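Local coordinates for protein Sso-CP2 metallo-carboxypetidase (Sulfolobus solfataricus, PDB 4MMO) that probably acts as a zinc-dependent carboxypeptidase of the M20 family, cleaving peptide substrates at a metal site, at residues M1-I9 and I415-I424; E46-Y55 and N143-K154. One frame throughout, in Å; residues are numbered along the deposited sequence.

Both contacts lie in the part of the chain that carries the zinc site, their centres about 29 Å apart and their nearest atoms about 13 Å apart. They do not touch, and they use different helices and strands. Contact 1 joins the N-terminal helix 3-12 to the C-terminal helix 417-433. Contact 2, nested within the loop thus closed, sets helix 144-149 against the hairpin of strands 43-46 and 53-58 at the edge of the mixed sheet. Both are partly buried. Contact 1 bonds the hydroxyl of a buried tyrosine to a carbonyl and a second hydroxyl to a capping carboxylate; contact 2, the larger in buried area, packs a buried tyrosine ring, with a weak salt bridge at one end and a doubtfully short one at the other, their charges nearer the surface.

Contact 1 of 2, residues M1-I9 and I415-I424; sequences MDEELYTLI and IKIDDYYKAI
A capped helix start meets the first turns of the C-terminal helix here: Asp2, the N-cap of helix 3-12, reaches Tyr421 of helix 417-433. Asp2 OD1 accepts from two donors, Tyr421 OH at 3.1 Å and its own capping partner Leu5 N at 3.2 Å. Both come on the syn side but from opposite faces of the carboxylate, which restricts its rotation. The axes of segments 3-9 and 417-424 are inclined at 110° and pass 11.2 Å apart at their closest approach, a gap bridged by long side chains.

Tyr420 spans it with CG anti to its backbone N (chi1 172°), and its OH donates to Glu4 O at 2.9 Å. That hydroxyl approaches from above the carbonyl plane, 45° out of it. The ring is sandwiched: Leu8 CD2 makes a CH-pi contact 3.5 Å from the ring centroid, almost on its normal, while Ile424 CD1 lies over the opposite face near the rim. Leu8 CD2 also touches Ile415 CD1 at 4.2 Å. Leu5 crosses Tyr421 at about a right angle, its CB 3.5 Å from Tyr421 OH. Glu4 turns its CG to Ile424 CD1, and its OE2 bonds to His118 of helix 102-121.

Thus one hydroxyl ties down the cap and the other a main-chain carbonyl; together with the packing of Leu5 and Leu8, these two bonds tie the first turns of the N-terminal helix to helix 417-433.

Contact 2 of 2, residues E46-Y55 and N143-K154; sequences EKTKGHPVVY and NLEDYIEKNTNK
The salt bridge of Glu46 and Lys154 is modelled unusually tight: Glu46 OE2 and Lys154 NZ stand 2.3 Å apart, a length that is doubtful even though the pairing is plausible. The two side chains arrive from opposite directions. Lys154 bends at chi3 (92°) and slides past Tyr55, placing its CE over one face of that ring, offset toward the rim, with its CD 4.0 Å from Tyr55 CE2.

Tyr147 is the buried centre of the contact. Its CG is anti to the backbone N (chi1 164°), which sends the ring from the helix toward the hairpin. There Val53 CG2 covers one face, Val53 CG1 comes within 4.1 Å of Tyr147 CE2, and Thr48 CG2 meets Tyr147 CB at 3.9 Å. Leu132 of the neighbouring strand 128-134 also touches both Val53 and Tyr147.

At the exposed end Lys49 crosses Asp146 at about a right angle and brings its NZ to Asp146 OD2 at 3.2 Å, a weak bond within a salt bridge. Lys49 CB rests on Asn143 OD1 at 3.3 Å. Thr48 OG1 closes an ST turn, accepting from Gly50 N at 3.1 Å, and itself donates to His51 O.

Outside the segments, the carboxylate of Glu136 accepts from both His51 N and Asn143 N, joining the two backbones just before Glu137, a zinc ligand of this protein that holds no zinc in this chain. The whole is a beta-hairpin at the edge of a mixed sheet with a helix laid against one side, as in the alpha/beta catalytic domain of M20 peptidases.

Contact 1 of 2, residues M1-I9 and I415-I424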
# COMPACT_ATOMS: atom_id res chain seq x y z
N MET A 1 -10.70 18.64 44.42
CA MET A 1 -9.83 17.66 43.71
C MET A 1 -8.67 17.24 44.60
O MET A 1 -7.84 18.06 44.99
CB MET A 1 -9.29 18.27 42.42
CG MET A 1 -8.32 17.38 41.66
SD MET A 1 -7.82 18.06 40.07
CE MET A 1 -9.39 18.09 39.19
N ASP A 2 -8.61 15.94 44.91
CA ASP A 2 -7.56 15.41 45.78
C ASP A 2 -6.28 15.15 45.00
O ASP A 2 -6.25 15.24 43.77
CB ASP A 2 -8.03 14.14 46.49
CG ASP A 2 -8.50 13.06 45.53
OD1 ASP A 2 -8.25 13.17 44.31
OD2 ASP A 2 -9.12 12.08 46.00
N GLU A 3 -5.21 14.82 45.72
CA GLU A 3 -3.90 14.60 45.13
C GLU A 3 -3.90 13.47 44.11
O GLU A 3 -3.14 13.50 43.13
CB GLU A 3 -2.88 14.31 46.23
CG GLU A 3 -1.43 14.31 45.75
CD GLU A 3 -0.45 13.98 46.85
OE1 GLU A 3 -0.88 13.43 47.89
OE2 GLU A 3 0.75 14.26 46.68
N GLU A 4 -4.74 12.46 44.33
CA GLU A 4 -4.80 11.30 43.44
C GLU A 4 -5.20 11.72 42.03
O GLU A 4 -4.59 11.30 41.04
CB GLU A 4 -5.81 10.26 43.96
CG GLU A 4 -5.34 9.48 45.18
CD GLU A 4 -5.29 10.31 46.45
OE1 GLU A 4 -6.08 11.27 46.57
OE2 GLU A 4 -4.46 10.01 47.33
N LEU A 5 -6.24 12.54 41.94
CA LEU A 5 -6.74 12.97 40.65
C LEU A 5 -5.83 14.02 40.04
O LEU A 5 -5.49 13.95 38.86
CB LEU A 5 -8.16 13.51 40.79
CG LEU A 5 -8.82 14.00 39.50
CD1 LEU A 5 -8.86 12.89 38.46
CD2 LEU A 5 -10.23 14.51 39.77
N TYR A 6 -5.41 14.99 40.85
CA TYR A 6 -4.58 16.08 40.37
C TYR A 6 -3.28 15.57 39.76
O TYR A 6 -2.87 16.03 38.69
CB TYR A 6 -4.26 17.05 41.51
CG TYR A 6 -3.14 18.03 41.19
CD1 TYR A 6 -3.39 19.18 40.45
CD2 TYR A 6 -1.84 17.80 41.61
CE1 TYR A 6 -2.38 20.07 40.15
CE2 TYR A 6 -0.82 18.68 41.32
CZ TYR A 6 -1.10 19.81 40.58
OH TYR A 6 -0.08 20.70 40.28
N THR A 7 -2.65 14.61 40.43
CA THR A 7 -1.37 14.10 39.95
C THR A 7 -1.55 13.33 38.64
O THR A 7 -0.70 13.39 37.76
CB THR A 7 -0.69 13.21 41.00
OG1 THR A 7 -0.53 13.96 42.21
CG2 THR A 7 0.68 12.74 40.52
N LEU A 8 -2.67 12.61 38.52
CA LEU A 8 -2.95 11.87 37.30
C LEU A 8 -3.10 12.84 36.13
O LEU A 8 -2.53 12.61 35.06
CB LEU A 8 -4.22 11.02 37.45
CG LEU A 8 -4.77 10.40 36.17
CD1 LEU A 8 -3.72 9.54 35.47
CD2 LEU A 8 -6.02 9.59 36.47
N ILE A 9 -3.85 13.92 36.33
CA ILE A 9 -4.04 14.95 35.31
C ILE A 9 -2.70 15.53 34.88
O ILE A 9 -2.43 15.67 33.69
CB ILE A 9 -4.93 16.11 35.84
CG1 ILE A 9 -6.34 15.62 36.18
CG2 ILE A 9 -5.01 17.26 34.83
CD1 ILE A 9 -7.15 15.14 34.99
N ILE A 415 -10.93 7.69 30.56
CA ILE A 415 -11.31 6.80 31.65
C ILE A 415 -12.30 7.48 32.59
O ILE A 415 -12.21 8.69 32.83
CB ILE A 415 -10.09 6.29 32.46
CG1 ILE A 415 -9.32 7.45 33.10
CG2 ILE A 415 -9.16 5.49 31.57
CD1 ILE A 415 -8.59 7.06 34.35
N LYS A 416 -13.26 6.72 33.11
CA LYS A 416 -14.16 7.23 34.12
C LYS A 416 -13.36 7.51 35.38
O LYS A 416 -12.56 6.67 35.82
CB LYS A 416 -15.28 6.23 34.41
CG LYS A 416 -16.25 6.02 33.26
CD LYS A 416 -17.29 4.97 33.59
CE LYS A 416 -18.05 4.54 32.35
NZ LYS A 416 -19.03 3.45 32.63
N ILE A 417 -13.57 8.68 35.97
CA ILE A 417 -12.88 9.06 37.19
C ILE A 417 -13.17 8.04 38.29
O ILE A 417 -12.29 7.72 39.09
CB ILE A 417 -13.26 10.49 37.63
CG1 ILE A 417 -12.67 11.50 36.64
CG2 ILE A 417 -12.78 10.78 39.05
CD1 ILE A 417 -12.95 12.96 36.95
N ASP A 418 -14.39 7.51 38.32
CA ASP A 418 -14.77 6.52 39.32
C ASP A 418 -14.01 5.21 39.13
O ASP A 418 -13.71 4.50 40.09
CB ASP A 418 -16.28 6.26 39.28
CG ASP A 418 -17.10 7.45 39.76
OD1 ASP A 418 -16.53 8.35 40.43
OD2 ASP A 418 -18.31 7.48 39.48
N ASP A 419 -13.69 4.88 37.88
CA ASP A 419 -12.92 3.68 37.59
C ASP A 419 -11.47 3.85 38.02
O ASP A 419 -10.80 2.87 38.36
CB ASP A 419 -12.99 3.32 36.10
CG ASP A 419 -14.36 2.82 35.69
OD1 ASP A 419 -15.19 2.54 36.58
OD2 ASP A 419 -14.61 2.71 34.48
N TYR A 420 -10.99 5.09 38.01
CA TYR A 420 -9.63 5.37 38.47
C TYR A 420 -9.53 5.12 39.96
O TYR A 420 -8.55 4.55 40.45
CB TYR A 420 -9.25 6.82 38.15
CG TYR A 420 -7.93 7.26 38.76
CD1 TYR A 420 -6.76 6.55 38.50
CD2 TYR A 420 -7.86 8.37 39.58
CE1 TYR A 420 -5.55 6.95 39.05
CE2 TYR A 420 -6.65 8.77 40.14
CZ TYR A 420 -5.50 8.06 39.87
OH TYR A 420 -4.31 8.46 40.41
N TYR A 421 -10.56 5.54 40.70
CA TYR A 421 -10.59 5.35 42.14
C TYR A 421 -10.77 3.89 42.52
O TYR A 421 -10.20 3.42 43.51
CB TYR A 421 -11.68 6.22 42.78
CG TYR A 421 -11.35 7.69 42.76
CD1 TYR A 421 -10.21 8.17 43.39
CD2 TYR A 421 -12.18 8.60 42.13
CE1 TYR A 421 -9.89 9.51 43.37
CE2 TYR A 421 -11.88 9.95 42.11
CZ TYR A 421 -10.73 10.40 42.74
OH TYR A 421 -10.43 11.74 42.72
N LYS A 422 -11.56 3.15 41.74
CA LYS A 422 -11.73 1.72 42.00
C LYS A 422 -10.42 0.98 41.74
O LYS A 422 -10.14 -0.03 42.38
CB LYS A 422 -12.84 1.11 41.14
CG LYS A 422 -14.25 1.43 41.60
CD LYS A 422 -15.23 0.43 41.02
CE LYS A 422 -16.66 0.92 41.09
NZ LYS A 422 -17.52 0.23 40.08
N ALA A 423 -9.63 1.48 40.79
CA ALA A 423 -8.37 0.83 40.43
C ALA A 423 -7.37 0.94 41.58
O ALA A 423 -6.70 -0.03 41.92
CB ALA A 423 -7.81 1.42 39.15
N ILE A 424 -7.27 2.14 42.15
CA ILE A 424 -6.44 2.35 43.34
C ILE A 424 -6.89 1.36 44.42
O ILE A 424 -6.07 0.71 45.07
CB ILE A 424 -6.59 3.79 43.88
CG1 ILE A 424 -6.04 4.80 42.87
CG2 ILE A 424 -5.87 3.95 45.22
CD1 ILE A 424 -6.39 6.25 43.17

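Contact 2 of 2, residues E46-Y55 and N143-K154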
# COMPACT_ATOMS: atom_id res chain seq x y z
N GLU A 46 17.32 4.72 34.66
CA GLU A 46 18.35 3.80 34.19
C GLU A 46 18.38 3.80 32.68
O GLU A 46 17.34 3.73 32.02
CB GLU A 46 18.11 2.41 34.77
CG GLU A 46 18.42 2.35 36.26
CD GLU A 46 17.96 1.07 36.91
OE1 GLU A 46 17.09 0.38 36.34
OE2 GLU A 46 18.47 0.75 38.01
N LYS A 47 19.59 3.89 32.13
CA LYS A 47 19.78 4.05 30.70
C LYS A 47 19.64 2.74 29.95
O LYS A 47 19.96 1.67 30.48
CB LYS A 47 21.15 4.66 30.42
N THR A 48 19.15 2.83 28.73
CA THR A 48 19.11 1.70 27.82
C THR A 48 19.58 2.20 26.46
O THR A 48 19.86 3.38 26.30
CB THR A 48 17.68 1.12 27.67
OG1 THR A 48 16.83 2.08 27.03
CG2 THR A 48 17.10 0.77 29.04
N LYS A 49 19.67 1.30 25.49
CA LYS A 49 20.06 1.69 24.14
C LYS A 49 19.02 2.62 23.51
O LYS A 49 19.26 3.20 22.45
CB LYS A 49 20.25 0.45 23.26
CG LYS A 49 21.39 -0.46 23.69
CD LYS A 49 21.56 -1.62 22.71
CE LYS A 49 22.78 -2.46 23.03
NZ LYS A 49 22.55 -3.40 24.17
N GLY A 50 17.87 2.75 24.17
CA GLY A 50 16.83 3.66 23.73
C GLY A 50 16.25 4.45 24.90
O GLY A 50 16.99 4.99 25.72
N HIS A 51 14.93 4.51 24.98
CA HIS A 51 14.26 5.28 26.02
C HIS A 51 14.59 4.73 27.41
O HIS A 51 14.81 3.53 27.57
CB HIS A 51 12.75 5.29 25.78
CG HIS A 51 12.37 5.81 24.42
ND1 HIS A 51 13.13 6.74 23.75
CD2 HIS A 51 11.32 5.53 23.62
CE1 HIS A 51 12.56 7.01 22.59
NE2 HIS A 51 11.46 6.30 22.49
N PRO A 52 14.64 5.61 28.42
CA PRO A 52 15.11 5.19 29.74
C PRO A 52 14.04 4.45 30.54
O PRO A 52 12.85 4.54 30.23
CB PRO A 52 15.44 6.52 30.42
CG PRO A 52 14.46 7.47 29.84
CD PRO A 52 14.24 7.02 28.41
N VAL A 53 14.49 3.73 31.57
CA VAL A 53 13.61 2.98 32.45
C VAL A 53 13.63 3.62 33.84
O VAL A 53 14.69 3.96 34.36
CB VAL A 53 14.08 1.51 32.55
CG1 VAL A 53 13.45 0.80 33.74
CG2 VAL A 53 13.74 0.77 31.27
N VAL A 54 12.45 3.79 34.43
CA VAL A 54 12.35 4.24 35.81
C VAL A 54 12.25 3.04 36.73
O VAL A 54 11.37 2.19 36.56
CB VAL A 54 11.12 5.13 36.04
CG1 VAL A 54 11.14 5.70 37.46
CG2 VAL A 54 11.07 6.26 35.02
N TYR A 55 13.15 2.97 37.70
CA TYR A 55 13.19 1.87 38.65
C TYR A 55 13.16 2.39 40.08
O TYR A 55 13.72 3.44 40.38
CB TYR A 55 14.44 1.02 38.43
CG TYR A 55 14.57 -0.09 39.45
CD1 TYR A 55 13.85 -1.27 39.32
CD2 TYR A 55 15.41 0.04 40.55
CE1 TYR A 55 13.97 -2.29 40.24
CE2 TYR A 55 15.54 -0.97 41.48
CZ TYR A 55 14.81 -2.13 41.32
OH TYR A 55 14.92 -3.15 42.25
N ASN A 143 14.35 -2.35 23.40
CA ASN A 143 15.55 -2.33 24.23
C ASN A 143 15.34 -2.79 25.67
O ASN A 143 16.22 -2.61 26.50
CB ASN A 143 16.16 -0.92 24.21
CG ASN A 143 16.61 -0.51 22.83
OD1 ASN A 143 17.50 -1.12 22.25
ND2 ASN A 143 15.99 0.54 22.29
N LEU A 144 14.19 -3.40 25.96
CA LEU A 144 13.88 -3.78 27.34
C LEU A 144 14.62 -5.04 27.78
O LEU A 144 15.03 -5.16 28.94
CB LEU A 144 12.38 -3.97 27.54
CG LEU A 144 11.97 -4.36 28.97
CD1 LEU A 144 12.40 -3.29 29.97
CD2 LEU A 144 10.48 -4.62 29.07
N GLU A 145 14.77 -6.00 26.87
CA GLU A 145 15.40 -7.27 27.21
C GLU A 145 16.86 -7.06 27.61
O GLU A 145 17.31 -7.63 28.61
CB GLU A 145 15.32 -8.26 26.05
CG GLU A 145 15.94 -9.61 26.36
CD GLU A 145 15.76 -10.62 25.25
OE1 GLU A 145 15.09 -10.28 24.24
OE2 GLU A 145 16.28 -11.75 25.38
N ASP A 146 17.59 -6.26 26.84
CA ASP A 146 18.99 -5.99 27.12
C ASP A 146 19.16 -5.43 28.53
O ASP A 146 20.11 -5.78 29.23
CB ASP A 146 19.58 -5.01 26.10
CG ASP A 146 19.72 -5.62 24.72
OD1 ASP A 146 19.89 -6.85 24.62
OD2 ASP A 146 19.68 -4.86 23.73
N TYR A 147 18.24 -4.57 28.93
CA TYR A 147 18.29 -4.02 30.28
C TYR A 147 18.02 -5.09 31.34
O TYR A 147 18.68 -5.13 32.37
CB TYR A 147 17.28 -2.88 30.43
CG TYR A 147 17.00 -2.55 31.87
CD1 TYR A 147 17.91 -1.81 32.61
CD2 TYR A 147 15.85 -2.99 32.49
CE1 TYR A 147 17.66 -1.52 33.94
CE2 TYR A 147 15.59 -2.70 33.81
CZ TYR A 147 16.51 -1.97 34.53
OH TYR A 147 16.26 -1.67 35.85
N ILE A 148 17.05 -5.96 31.07
CA ILE A 148 16.66 -6.98 32.05
C ILE A 148 17.76 -8.02 32.21
O ILE A 148 18.04 -8.46 33.33
CB ILE A 148 15.33 -7.66 31.66
CG1 ILE A 148 14.18 -6.67 31.86
CG2 ILE A 148 15.09 -8.92 32.50
CD1 ILE A 148 12.83 -7.17 31.36
N GLU A 149 18.39 -8.41 31.11
CA GLU A 149 19.41 -9.46 31.16
C GLU A 149 20.64 -9.04 31.95
O GLU A 149 21.39 -9.89 32.43
CB GLU A 149 19.82 -9.88 29.74
CG GLU A 149 18.69 -10.49 28.91
CD GLU A 149 18.34 -11.91 29.32
OE1 GLU A 149 18.72 -12.34 30.43
OE2 GLU A 149 17.67 -12.60 28.53
N LYS A 150 20.85 -7.74 32.11
CA LYS A 150 22.00 -7.23 32.86
C LYS A 150 21.63 -6.93 34.32
O LYS A 150 22.51 -6.62 35.13
CB LYS A 150 22.57 -5.98 32.18
CG LYS A 150 22.02 -4.66 32.72
CD LYS A 150 22.46 -3.47 31.88
CE LYS A 150 22.21 -2.15 32.60
NZ LYS A 150 23.11 -1.97 33.78
N ASN A 151 20.35 -7.04 34.65
CA ASN A 151 19.86 -6.71 35.99
C ASN A 151 18.99 -7.80 36.59
O ASN A 151 18.09 -7.52 37.38
CB ASN A 151 19.08 -5.39 35.93
CG ASN A 151 19.95 -4.21 35.54
OD1 ASN A 151 19.77 -3.62 34.47
ND2 ASN A 151 20.89 -3.86 36.41
N THR A 152 19.26 -9.05 36.23
CA THR A 152 18.44 -10.17 36.69
C THR A 152 18.43 -10.30 38.22
O THR A 152 17.38 -10.52 38.81
CB THR A 152 18.88 -11.51 36.07
OG1 THR A 152 20.30 -11.68 36.18
CG2 THR A 152 18.47 -11.58 34.60
N ASN A 153 19.60 -10.17 38.85
CA ASN A 153 19.66 -10.25 40.31
C ASN A 153 18.89 -9.10 40.96
O ASN A 153 18.13 -9.31 41.90
CB ASN A 153 21.11 -10.26 40.80
CG ASN A 153 21.83 -11.55 40.46
OD1 ASN A 153 21.22 -12.60 40.29
ND2 ASN A 153 23.15 -11.47 40.36
N LYS A 154 19.08 -7.89 40.44
CA LYS A 154 18.41 -6.72 40.99
C LYS A 154 16.88 -6.82 40.91
O LYS A 154 16.17 -6.29 41.76
CB LYS A 154 18.89 -5.45 40.28
CG LYS A 154 18.12 -4.20 40.68
CD LYS A 154 18.93 -2.93 40.52
CE LYS A 154 18.73 -2.29 39.16
NZ LYS A 154 19.55 -1.06 39.02